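Local coordinates for protein glutathione transferase o1 (Bombyx mori, PDB 3RBT) that probably transfers glutathione to substrates and may also reduce dehydroascorbate, as omega-class glutathione transferases generally do, at residues 45-50 with 217-222; 77-82 with 86-91; 157-160 with 166-169; 232-235 with 241-244. All coordinates share one frame; numbering follows the deposited sequence.

Contact 1: residues 45-50 with 217-222; sequences LEAKRI and DDIVKK
Ile-219 makes the apolar part of this contact, laying its two branches along the last turn of helix 36-47. Its CD1 lies 3.6 Å from Ala-47 CA and 3.9 Å from Ala-47 CB, while CG2 meets Glu-46 CB at 3.7 Å. The first torsion (chi1 -64°) sets CG2 anti to the backbone N, beside Glu-46, and the second (chi2 146°) brings CD1 to Ala-47. A serine here would probably open a gap beside Ala-47 CB and Glu-46 CB where the Ile-219 branches now pack. Polar groups contribute little across the interface. Glu-46 crosses Lys-222 at about a right angle, with OE1 3.9 Å from Lys-222 CG; OE2 and Lys-222 NZ stay 6.2 Å apart, so no salt bridge forms, and Glu-46 OE1 is hydrogen-bonded instead to Tyr-52. No hydrogen bond joins the segments. Backbone features shape both: Arg-49, at positive phi, ends helix 36-47 in a Schellman motif, and Asp-217 occupies the N-cap of helix 218-222. Tyr-177, touching both Ala-47 and Ile-219, flanks the apolar patch. A helix of the thioredoxin-like domain packed against the helical part of the chain is characteristic of the interdomain interface of the glutathione transferase fold.

Contact 2: residues 77-82 with 86-91; sequences VLEIPT and DRFLFE
Val-77 and Phe-88 meet with a methyl over a ring face: CG1 lies 3.7 Å from the centroid of the Phe-88 ring, 24° off its normal. CG1 takes that place because it stands anti to the backbone N (chi1 178°), leaving CG2 for Phe-90. Glu-79 comes to the same ring from its edge, its carboxylate turned 80° to the ring plane and OE2 3.6 Å from Phe-88 CE2. On the opposite face of the sheet, with Leu-78, Ile-80 CD1 touches Leu-89 CD1 at 3.8 Å, and Tyr-114 of the second subunit packs on Ile-80. Thr-82 crosses Arg-87 at about a right angle, its CG2 3.6 Å from Arg-87 CG, while OG1 is hydrogen-bonded to Gly-85 O and Gln-84 N. Backbone bonds pair Leu-78 with Leu-89 and Ile-80 with Arg-87, in the antiparallel hairpin of a thioredoxin-like domain. Glu-79 OE2 and Asp-86 OD2 are 4.5 Å apart with a water between them, 2.9 Å from each; a second water, 2.7 Å from Glu-79 OE2, reaches Asp-86 O weakly. Glu-79 OE1 forms a salt bridge with Arg-28, and Asp-86 OD2 accepts from Leu-23 N. Water, a cation and a backbone N-H therefore probably offset the repulsion between the two acids.

Contact 3: residues 157-160 with 166-169; sequences KELT and YFGG
Leu-159 of helix 145-162 lies against Phe-167 in the type I beta turn Tyr-166 to Gly-169, where the chain doubles back between two helices of the glutathione transferase helical domain. From its first side-chain carbon, Leu-159 is already in contact: CB lies 3.6 Å from Phe-167 CZ and 3.7 Å from CE2, at the far end of the ring. The next atom, CG, stands anti to the backbone N (chi1 -175°), which carries the chain from the end of the ring inward across its face. At the tip, CD1 comes to rest over the ring centre, 4.0 Å from the centroid and only 4° off the normal, a nearly perpendicular CH-pi contact. The same methyl reaches past the ring to the backbone, 3.9 Å from Tyr-166 C. Glu-158 approaches the ring differently, its CG lying near the ring plane at the edge, 4.0 Å from CE2, while its carboxylate pairs with Arg-162. Trp-210 of helix 205-216 meets the Phe-167 ring edge-to-face, so the aromatic group is held between helices, and Asp-176 accepts hydrogen bonds from Phe-167 N and Gly-168 N. The turn itself is closed in both directions: Gly-169 N donates to Tyr-166 O at 3.1 Å, and Tyr-166 N donates to Gly-169 O at 3.0 Å.

Contact 4: residues 232-235 with 241-244; sequences DYYK and SMGY
Tyr-234 overlaps the thioether of Met-242 through its CE2 corner, an oblique Met-aromatic contact between helix 227-237 and the C-terminal tail that follows it. Met-242 SD lies 3.6 Å from Tyr-234 CE2 and 4.6 Å from the ring centroid, 51° off the normal. The methionine chain leaves the backbone with CG anti to N (chi1 -168°) and runs extended, crossing the tyrosine at about a right angle; CG also lies 3.8 Å from Tyr-234 OH. That hydroxyl is hydrogen-bonded to Arg-185, and Tyr-233 CD1 sits 3.5 Å above the Tyr-234 ring plane, over its centre. An alanine at Tyr-234 is likely to leave the Met-242 sulfur without its aromatic neighbour and Arg-185 NE without this acceptor. Beyond Met-242, Phe-137 of helix 113-138 adds to the buried apolar surroundings. Asn-35 of the thioredoxin-like domain donates to the carbonyls on either side of Met-242, Ser-241 O and Gly-243 O. Tyr-233 supplies the polar link to the tail: its OH makes a weak hydrogen bond with Ser-241 OG at 3.5 Å, and a water spans the pair, 3.0 Å from Tyr-233 OH and accepting from Ser-241 N at 3.2 Å.

Contact 2 belongs to the thioredoxin-like sheet and contact 3 to the helical domain; contact 1 joins the two, and contact 4 packs the C-terminal tail on helix 227-237, the tail in turn meeting Asn-35. Along the chain, contacts 2 and 3 are both nested within the loop closed by contact 1, whose centre is about 20 Å from each of theirs. Contact 4 follows in series, its nearest atoms about 14 Å from contact 1 and about 6 Å from contact 2. Asn-35, from the proline that follows, probably occupies the position of the catalytic cysteine of omega relatives, so contact 4 probably borders the glutathione site, as does the Glu-91 end of contact 2.

Contact 1: residues 45-50 with 217-222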
loop_
_atom_site.group_PDB
_atom_site.type_symbol
_atom_site.label_atom_id
_atom_site.label_comp_id
_atom_site.label_asym_id
_atom_site.label_seq_id
_atom_site.Cartn_x
_atom_site.Cartn_y
_atom_site.Cartn_z
ATOM N N LEU A 45 -12.434 12.705 6.133
ATOM C CA LEU A 45 -13.421 13.641 5.572
ATOM C C LEU A 45 -13.779 14.751 6.550
ATOM O O LEU A 45 -13.866 15.932 6.181
ATOM C CB LEU A 45 -14.699 12.898 5.187
ATOM C CG LEU A 45 -14.679 12.044 3.917
ATOM C CD1 LEU A 45 -15.769 10.996 4.014
ATOM C CD2 LEU A 45 -14.866 12.917 2.668
ATOM N N GLU A 46 -13.996 14.360 7.800
ATOM C CA GLU A 46 -14.370 15.295 8.852
ATOM C C GLU A 46 -13.178 16.208 9.174
ATOM O O GLU A 46 -13.323 17.427 9.217
ATOM C CB GLU A 46 -14.849 14.517 10.088
ATOM C CG GLU A 46 -15.794 15.281 11.016
ATOM C CD GLU A 46 -17.212 15.418 10.472
ATOM O OE1 GLU A 46 -17.863 14.401 10.164
ATOM O OE2 GLU A 46 -17.684 16.558 10.365
ATOM N N ALA A 47 -11.992 15.617 9.341
ATOM C CA ALA A 47 -10.762 16.389 9.586
ATOM C C ALA A 47 -10.509 17.434 8.502
ATOM O O ALA A 47 -10.078 18.547 8.794
ATOM C CB ALA A 47 -9.563 15.465 9.715
ATOM N N LYS A 48 -10.794 17.068 7.252
ATOM C CA LYS A 48 -10.570 17.977 6.127
ATOM C C LYS A 48 -11.779 18.863 5.854
ATOM O O LYS A 48 -11.739 19.727 4.979
ATOM C CB LYS A 48 -10.126 17.205 4.885
ATOM C CG LYS A 48 -8.836 16.381 5.126
ATOM C CD LYS A 48 -8.115 16.060 3.845
ATOM C CE LYS A 48 -7.779 17.333 3.051
ATOM N NZ LYS A 48 -6.463 17.918 3.423
ATOM N N ARG A 49 -12.845 18.655 6.627
ATOM C CA ARG A 49 -14.046 19.484 6.555
ATOM C C ARG A 49 -14.609 19.506 5.131
ATOM O O ARG A 49 -14.879 20.562 4.555
ATOM C CB ARG A 49 -13.752 20.885 7.110
ATOM C CG ARG A 49 -13.286 20.833 8.570
ATOM C CD ARG A 49 -13.058 22.199 9.151
ATOM N NE ARG A 49 -13.202 22.187 10.606
ATOM C CZ ARG A 49 -13.439 23.267 11.343
ATOM N NH1 ARG A 49 -13.560 24.459 10.767
ATOM N NH2 ARG A 49 -13.561 23.156 12.662
ATOM N N ILE A 50 -14.752 18.308 4.570
ATOM C CA ILE A 50 -15.329 18.104 3.242
ATOM C C ILE A 50 -16.760 17.615 3.432
ATOM O O ILE A 50 -17.037 16.753 4.272
ATOM C CB ILE A 50 -14.517 17.055 2.431
ATOM C CG1 ILE A 50 -13.035 17.457 2.345
ATOM C CG2 ILE A 50 -15.117 16.858 1.033
ATOM C CD1 ILE A 50 -12.100 16.275 2.028
ATOM N N ASP A 217 -10.906 14.462 20.986
ATOM C CA ASP A 217 -10.867 15.132 19.679
ATOM C C ASP A 217 -12.274 15.218 19.081
ATOM O O ASP A 217 -12.994 14.217 19.014
ATOM C CB ASP A 217 -9.918 14.369 18.741
ATOM C CG ASP A 217 -9.508 15.171 17.515
ATOM O OD1 ASP A 217 -8.919 16.270 17.661
ATOM O OD2 ASP A 217 -9.746 14.687 16.394
ATOM N N ASP A 218 -12.656 16.420 18.652
ATOM C CA ASP A 218 -13.998 16.685 18.113
ATOM C C ASP A 218 -14.379 15.813 16.920
ATOM O O ASP A 218 -15.535 15.400 16.783
ATOM C CB ASP A 218 -14.136 18.159 17.738
ATOM C CG ASP A 218 -14.000 19.071 18.937
ATOM O OD1 ASP A 218 -15.043 19.449 19.523
ATOM O OD2 ASP A 218 -12.846 19.378 19.306
ATOM N N ILE A 219 -13.395 15.547 16.068
ATOM C CA ILE A 219 -13.557 14.678 14.914
ATOM C C ILE A 219 -13.782 13.222 15.348
ATOM O O ILE A 219 -14.693 12.555 14.849
ATOM C CB ILE A 219 -12.345 14.829 13.959
ATOM C CG1 ILE A 219 -12.301 16.259 13.400
ATOM C CG2 ILE A 219 -12.396 13.811 12.819
ATOM C CD1 ILE A 219 -10.898 16.788 13.179
ATOM N N VAL A 220 -12.957 12.737 16.277
ATOM C CA VAL A 220 -13.115 11.395 16.837
ATOM C C VAL A 220 -14.520 11.211 17.427
ATOM O O VAL A 220 -15.225 10.238 17.117
ATOM C CB VAL A 220 -12.042 11.112 17.917
ATOM C CG1 VAL A 220 -12.450 9.937 18.823
ATOM C CG2 VAL A 220 -10.685 10.865 17.271
ATOM N N LYS A 221 -14.911 12.169 18.260
ATOM C CA LYS A 221 -16.188 12.165 18.963
ATOM C C LYS A 221 -17.393 12.082 18.019
ATOM O O LYS A 221 -18.388 11.436 18.335
ATOM C CB LYS A 221 -16.286 13.417 19.835
ATOM C CG LYS A 221 -16.772 13.163 21.239
ATOM C CD LYS A 221 -16.628 14.423 22.115
ATOM C CE LYS A 221 -17.103 14.165 23.541
ATOM N NZ LYS A 221 -16.584 12.865 24.076
ATOM N N LYS A 222 -17.286 12.718 16.854
ATOM C CA LYS A 222 -18.341 12.678 15.839
ATOM C C LYS A 222 -18.706 11.249 15.375
ATOM O O LYS A 222 -19.882 10.966 15.128
ATOM C CB LYS A 222 -17.953 13.551 14.634
ATOM C CG LYS A 222 -19.134 14.042 13.786
ATOM C CD LYS A 222 -19.800 15.261 14.408
ATOM C CE LYS A 222 -21.287 15.327 14.088
ATOM N NZ LYS A 222 -21.959 16.386 14.902
#

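Contact 2: residues 77-82 with 86-91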
loop_
_atom_site.group_PDB
_atom_site.type_symbol
_atom_site.label_atom_id
_atom_site.label_comp_id
_atom_site.label_asym_id
_atom_site.label_seq_id
_atom_site.Cartn_x
_atom_site.Cartn_y
_atom_site.Cartn_z
ATOM N N VAL A 77 -16.457 2.653 -0.202
ATOM C CA VAL A 77 -16.284 3.269 -1.510
ATOM C C VAL A 77 -16.541 4.767 -1.384
ATOM O O VAL A 77 -17.557 5.188 -0.822
ATOM C CB VAL A 77 -17.261 2.706 -2.563
ATOM C CG1 VAL A 77 -17.069 3.427 -3.904
ATOM C CG2 VAL A 77 -17.084 1.202 -2.732
ATOM N N LEU A 78 -15.614 5.570 -1.893
ATOM C CA LEU A 78 -15.845 6.994 -1.973
ATOM C C LEU A 78 -16.159 7.335 -3.421
ATOM O O LEU A 78 -15.334 7.099 -4.323
ATOM C CB LEU A 78 -14.628 7.788 -1.462
ATOM C CG LEU A 78 -14.738 9.322 -1.465
ATOM C CD1 LEU A 78 -15.643 9.849 -0.345
ATOM C CD2 LEU A 78 -13.361 9.977 -1.380
ATOM N N GLU A 79 -17.358 7.869 -3.636
ATOM C CA GLU A 79 -17.780 8.297 -4.964
ATOM C C GLU A 79 -17.543 9.794 -5.066
ATOM O O GLU A 79 -17.963 10.552 -4.194
ATOM C CB GLU A 79 -19.252 7.957 -5.224
ATOM C CG GLU A 79 -19.706 8.180 -6.677
ATOM C CD GLU A 79 -21.134 7.712 -6.943
ATOM O OE1 GLU A 79 -21.985 7.821 -6.038
ATOM O OE2 GLU A 79 -21.407 7.238 -8.062
ATOM N N ILE A 80 -16.875 10.204 -6.144
ATOM C CA ILE A 80 -16.406 11.575 -6.308
ATOM C C ILE A 80 -16.795 12.082 -7.701
ATOM O O ILE A 80 -16.985 11.281 -8.615
ATOM C CB ILE A 80 -14.865 11.678 -6.098
ATOM C CG1 ILE A 80 -14.105 10.753 -7.066
ATOM C CG2 ILE A 80 -14.482 11.331 -4.649
ATOM C CD1 ILE A 80 -12.649 11.132 -7.259
ATOM N N PRO A 81 -16.955 13.409 -7.859
ATOM C CA PRO A 81 -17.130 13.937 -9.214
ATOM C C PRO A 81 -15.789 13.947 -9.929
ATOM O O PRO A 81 -14.758 14.192 -9.297
ATOM C CB PRO A 81 -17.613 15.375 -8.991
ATOM C CG PRO A 81 -17.912 15.502 -7.537
ATOM C CD PRO A 81 -17.141 14.443 -6.826
ATOM N N THR A 82 -15.796 13.642 -11.222
ATOM C CA THR A 82 -14.599 13.798 -12.041
ATOM C C THR A 82 -14.975 14.531 -13.323
ATOM O O THR A 82 -16.153 14.827 -13.542
ATOM C CB THR A 82 -13.917 12.443 -12.387
ATOM O OG1 THR A 82 -14.654 11.773 -13.414
ATOM C CG2 THR A 82 -13.791 11.533 -11.149
ATOM N N ASP A 86 -19.173 10.831 -12.393
ATOM C CA ASP A 86 -19.000 10.293 -11.043
ATOM C C ASP A 86 -18.251 8.960 -11.049
ATOM O O ASP A 86 -18.568 8.063 -11.828
ATOM C CB ASP A 86 -20.349 10.144 -10.348
ATOM C CG ASP A 86 -21.040 11.481 -10.111
ATOM O OD1 ASP A 86 -20.488 12.545 -10.487
ATOM O OD2 ASP A 86 -22.151 11.458 -9.546
ATOM N N ARG A 87 -17.249 8.848 -10.180
ATOM C CA ARG A 87 -16.404 7.659 -10.136
ATOM C C ARG A 87 -16.266 7.081 -8.735
ATOM O O ARG A 87 -16.197 7.814 -7.739
ATOM C CB ARG A 87 -15.008 7.952 -10.712
ATOM C CG ARG A 87 -14.971 8.262 -12.212
ATOM C CD ARG A 87 -15.449 7.107 -13.089
ATOM N NE ARG A 87 -15.520 7.519 -14.489
ATOM C CZ ARG A 87 -16.640 7.872 -15.123
ATOM N NH1 ARG A 87 -17.810 7.847 -14.498
ATOM N NH2 ARG A 87 -16.595 8.246 -16.398
ATOM N N PHE A 88 -16.218 5.757 -8.683
ATOM C CA PHE A 88 -15.896 5.040 -7.467
ATOM C C PHE A 88 -14.387 5.092 -7.218
ATOM O O PHE A 88 -13.585 4.911 -8.137
ATOM C CB PHE A 88 -16.343 3.580 -7.590
ATOM C CG PHE A 88 -17.802 3.336 -7.271
ATOM C CD1 PHE A 88 -18.228 2.047 -6.924
ATOM C CD2 PHE A 88 -18.741 4.365 -7.308
ATOM C CE1 PHE A 88 -19.565 1.782 -6.637
ATOM C CE2 PHE A 88 -20.075 4.117 -7.012
ATOM C CZ PHE A 88 -20.496 2.818 -6.679
ATOM N N LEU A 89 -14.013 5.375 -5.976
ATOM C CA LEU A 89 -12.633 5.230 -5.522
ATOM C C LEU A 89 -12.600 4.176 -4.431
ATOM O O LEU A 89 -13.438 4.195 -3.529
ATOM C CB LEU A 89 -12.075 6.549 -4.983
ATOM C CG LEU A 89 -11.319 7.487 -5.938
ATOM C CD1 LEU A 89 -10.714 8.667 -5.159
ATOM C CD2 LEU A 89 -10.227 6.754 -6.672
ATOM N N PHE A 90 -11.631 3.266 -4.530
ATOM C CA PHE A 90 -11.518 2.126 -3.628
ATOM C C PHE A 90 -10.267 2.210 -2.758
ATOM O O PHE A 90 -9.338 2.970 -3.063
ATOM C CB PHE A 90 -11.482 0.807 -4.427
ATOM C CG PHE A 90 -12.682 0.580 -5.312
ATOM C CD1 PHE A 90 -12.573 0.697 -6.694
ATOM C CD2 PHE A 90 -13.912 0.228 -4.766
ATOM C CE1 PHE A 90 -13.673 0.478 -7.522
ATOM C CE2 PHE A 90 -15.027 0.014 -5.585
ATOM C CZ PHE A 90 -14.904 0.132 -6.962
ATOM N N GLU A 91 -10.257 1.393 -1.699
ATOM C CA GLU A 91 -9.117 1.190 -0.788
ATOM C C GLU A 91 -8.865 2.389 0.132
ATOM O O GLU A 91 -8.513 3.479 -0.340
ATOM C CB GLU A 91 -7.849 0.773 -1.548
ATOM C CG GLU A 91 -7.971 -0.567 -2.270
ATOM C CD GLU A 91 -6.638 -1.130 -2.712
ATOM O OE1 GLU A 91 -5.594 -0.681 -2.186
ATOM O OE2 GLU A 91 -6.630 -2.038 -3.590
HETATM O O HOH W 1 -23.612 9.079 -8.694
HETATM O O HOH W 2 -19.973 6.401 -10.138
HETATM O O HOH W 3 -18.928 14.039 -12.139
#

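Contact 3: residues 157-160 with 166-169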
loop_
_atom_site.group_PDB
_atom_site.type_symbol
_atom_site.label_atom_id
_atom_site.label_comp_id
_atom_site.label_asym_id
_atom_site.label_seq_id
_atom_site.Cartn_x
_atom_site.Cartn_y
_atom_site.Cartn_z
ATOM N N LYS A 157 6.873 2.634 21.335
ATOM C CA LYS A 157 8.245 3.051 21.094
ATOM C C LYS A 157 8.328 4.194 20.083
ATOM O O LYS A 157 9.090 5.142 20.281
ATOM C CB LYS A 157 9.088 1.855 20.646
ATOM C CG LYS A 157 9.490 0.937 21.803
ATOM C CD LYS A 157 9.979 -0.422 21.310
ATOM C CE LYS A 157 10.308 -1.350 22.476
ATOM N NZ LYS A 157 10.385 -2.769 22.024
ATOM N N GLU A 158 7.527 4.110 19.021
ATOM C CA GLU A 158 7.494 5.152 17.998
ATOM C C GLU A 158 6.962 6.484 18.528
ATOM O O GLU A 158 7.556 7.534 18.269
ATOM C CB GLU A 158 6.667 4.708 16.788
ATOM C CG GLU A 158 6.629 5.729 15.654
ATOM C CD GLU A 158 7.981 5.941 14.988
ATOM O OE1 GLU A 158 8.757 4.976 14.870
ATOM O OE2 GLU A 158 8.271 7.079 14.568
ATOM N N LEU A 159 5.842 6.443 19.252
ATOM C CA LEU A 159 5.277 7.663 19.836
ATOM C C LEU A 159 6.251 8.299 20.836
ATOM O O LEU A 159 6.416 9.520 20.850
ATOM C CB LEU A 159 3.926 7.378 20.500
ATOM C CG LEU A 159 3.101 8.537 21.065
ATOM C CD1 LEU A 159 2.769 9.583 20.003
ATOM C CD2 LEU A 159 1.825 7.986 21.675
ATOM N N THR A 160 6.896 7.463 21.654
ATOM C CA THR A 160 7.891 7.925 22.626
ATOM C C THR A 160 9.044 8.626 21.907
ATOM O O THR A 160 9.463 9.711 22.309
ATOM C CB THR A 160 8.410 6.761 23.522
ATOM O OG1 THR A 160 7.295 6.024 24.043
ATOM C CG2 THR A 160 9.248 7.290 24.699
ATOM N N TYR A 166 0.768 13.645 19.718
ATOM C CA TYR A 166 0.237 12.772 18.682
ATOM C C TYR A 166 1.331 12.373 17.714
ATOM O O TYR A 166 2.388 12.997 17.676
ATOM C CB TYR A 166 -0.874 13.471 17.902
ATOM C CG TYR A 166 -1.949 14.129 18.735
ATOM C CD1 TYR A 166 -3.135 13.453 19.034
ATOM C CD2 TYR A 166 -1.803 15.443 19.188
ATOM C CE1 TYR A 166 -4.135 14.057 19.792
ATOM C CE2 TYR A 166 -2.800 16.055 19.946
ATOM C CZ TYR A 166 -3.960 15.357 20.242
ATOM O OH TYR A 166 -4.954 15.963 20.973
ATOM N N PHE A 167 1.053 11.359 16.894
ATOM C CA PHE A 167 1.969 10.960 15.830
ATOM C C PHE A 167 2.178 12.098 14.827
ATOM O O PHE A 167 3.271 12.255 14.278
ATOM C CB PHE A 167 1.487 9.665 15.157
ATOM C CG PHE A 167 1.600 8.459 16.048
ATOM C CD1 PHE A 167 0.525 8.048 16.828
ATOM C CD2 PHE A 167 2.804 7.762 16.141
ATOM C CE1 PHE A 167 0.642 6.941 17.677
ATOM C CE2 PHE A 167 2.937 6.664 16.988
ATOM C CZ PHE A 167 1.850 6.250 17.758
ATOM N N GLY A 168 1.138 12.908 14.630
ATOM C CA GLY A 168 1.206 14.080 13.753
ATOM C C GLY A 168 1.879 15.314 14.335
ATOM O O GLY A 168 2.064 16.309 13.638
ATOM N N GLY A 169 2.264 15.259 15.607
ATOM C CA GLY A 169 2.867 16.411 16.267
ATOM C C GLY A 169 1.982 16.932 17.374
ATOM O O GLY A 169 1.462 16.151 18.166
#

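Contact 4: residues 232-235 with 241-244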
loop_
_atom_site.group_PDB
_atom_site.type_symbol
_atom_site.label_atom_id
_atom_site.label_comp_id
_atom_site.label_asym_id
_atom_site.label_seq_id
_atom_site.Cartn_x
_atom_site.Cartn_y
_atom_site.Cartn_z
ATOM N N ASP A 232 -21.417 -5.159 22.321
ATOM C CA ASP A 232 -22.710 -5.690 21.917
ATOM C C ASP A 232 -22.797 -5.912 20.405
ATOM O O ASP A 232 -23.387 -6.898 19.959
ATOM C CB ASP A 232 -23.842 -4.797 22.436
ATOM C CG ASP A 232 -24.070 -4.974 23.926
ATOM O OD1 ASP A 232 -23.860 -6.103 24.412
ATOM O OD2 ASP A 232 -24.448 -4.000 24.611
ATOM N N TYR A 233 -22.192 -5.012 19.625
ATOM C CA TYR A 233 -22.127 -5.197 18.175
ATOM C C TYR A 233 -21.302 -6.412 17.754
ATOM O O TYR A 233 -21.775 -7.251 16.984
ATOM C CB TYR A 233 -21.582 -3.965 17.438
ATOM C CG TYR A 233 -21.387 -4.285 15.966
ATOM C CD1 TYR A 233 -20.132 -4.646 15.464
ATOM C CD2 TYR A 233 -22.473 -4.294 15.091
ATOM C CE1 TYR A 233 -19.960 -4.979 14.116
ATOM C CE2 TYR A 233 -22.312 -4.619 13.743
ATOM C CZ TYR A 233 -21.056 -4.963 13.269
ATOM O OH TYR A 233 -20.906 -5.285 11.947
ATOM N N TYR A 234 -20.060 -6.488 18.229
ATOM C CA TYR A 234 -19.165 -7.551 17.785
ATOM C C TYR A 234 -19.549 -8.949 18.279
ATOM O O TYR A 234 -19.329 -9.926 17.565
ATOM C CB TYR A 234 -17.689 -7.202 18.047
ATOM C CG TYR A 234 -17.153 -6.227 17.005
ATOM C CD1 TYR A 234 -16.850 -4.910 17.336
ATOM C CD2 TYR A 234 -16.983 -6.628 15.680
ATOM C CE1 TYR A 234 -16.376 -4.015 16.367
ATOM C CE2 TYR A 234 -16.518 -5.750 14.705
ATOM C CZ TYR A 234 -16.219 -4.447 15.051
ATOM O OH TYR A 234 -15.764 -3.594 14.082
ATOM N N LYS A 235 -20.139 -9.055 19.470
ATOM C CA LYS A 235 -20.575 -10.370 19.954
ATOM C C LYS A 235 -21.617 -10.986 19.010
ATOM O O LYS A 235 -21.535 -12.164 18.681
ATOM C CB LYS A 235 -21.061 -10.332 21.412
ATOM C CG LYS A 235 -22.338 -9.546 21.674
ATOM C CD LYS A 235 -23.169 -10.175 22.801
ATOM C CE LYS A 235 -22.662 -9.828 24.199
ATOM N NZ LYS A 235 -23.519 -10.484 25.244
ATOM N N SER A 241 -18.512 -8.266 8.677
ATOM C CA SER A 241 -18.557 -7.020 7.937
ATOM C C SER A 241 -17.433 -6.037 8.351
ATOM O O SER A 241 -17.510 -4.836 8.094
ATOM C CB SER A 241 -19.973 -6.439 8.073
ATOM O OG SER A 241 -19.970 -5.129 8.592
ATOM N N MET A 242 -16.373 -6.584 8.947
ATOM C CA MET A 242 -15.242 -5.822 9.491
ATOM C C MET A 242 -14.046 -5.639 8.517
ATOM O O MET A 242 -13.217 -4.749 8.715
ATOM C CB MET A 242 -14.768 -6.512 10.782
ATOM C CG MET A 242 -13.786 -5.730 11.653
ATOM S SD MET A 242 -13.339 -6.644 13.153
ATOM C CE MET A 242 -11.889 -5.717 13.656
ATOM N N GLY A 243 -13.955 -6.481 7.487
ATOM C CA GLY A 243 -12.824 -6.448 6.544
ATOM C C GLY A 243 -12.844 -5.321 5.520
ATOM O O GLY A 243 -13.702 -4.436 5.566
ATOM N N TYR A 244 -11.888 -5.348 4.594
ATOM C CA TYR A 244 -11.842 -4.361 3.507
ATOM C C TYR A 244 -12.644 -4.827 2.274
ATOM O O TYR A 244 -12.675 -4.165 1.240
ATOM C CB TYR A 244 -10.393 -3.983 3.156
ATOM C CG TYR A 244 -9.499 -5.154 2.791
ATOM C CD1 TYR A 244 -9.445 -5.632 1.480
ATOM C CD2 TYR A 244 -8.700 -5.773 3.753
ATOM C CE1 TYR A 244 -8.622 -6.704 1.136
ATOM C CE2 TYR A 244 -7.875 -6.855 3.423
ATOM C CZ TYR A 244 -7.843 -7.313 2.113
ATOM O OH TYR A 244 -7.030 -8.371 1.776
HETATM O O HOH W 4 -18.521 -7.072 11.628
#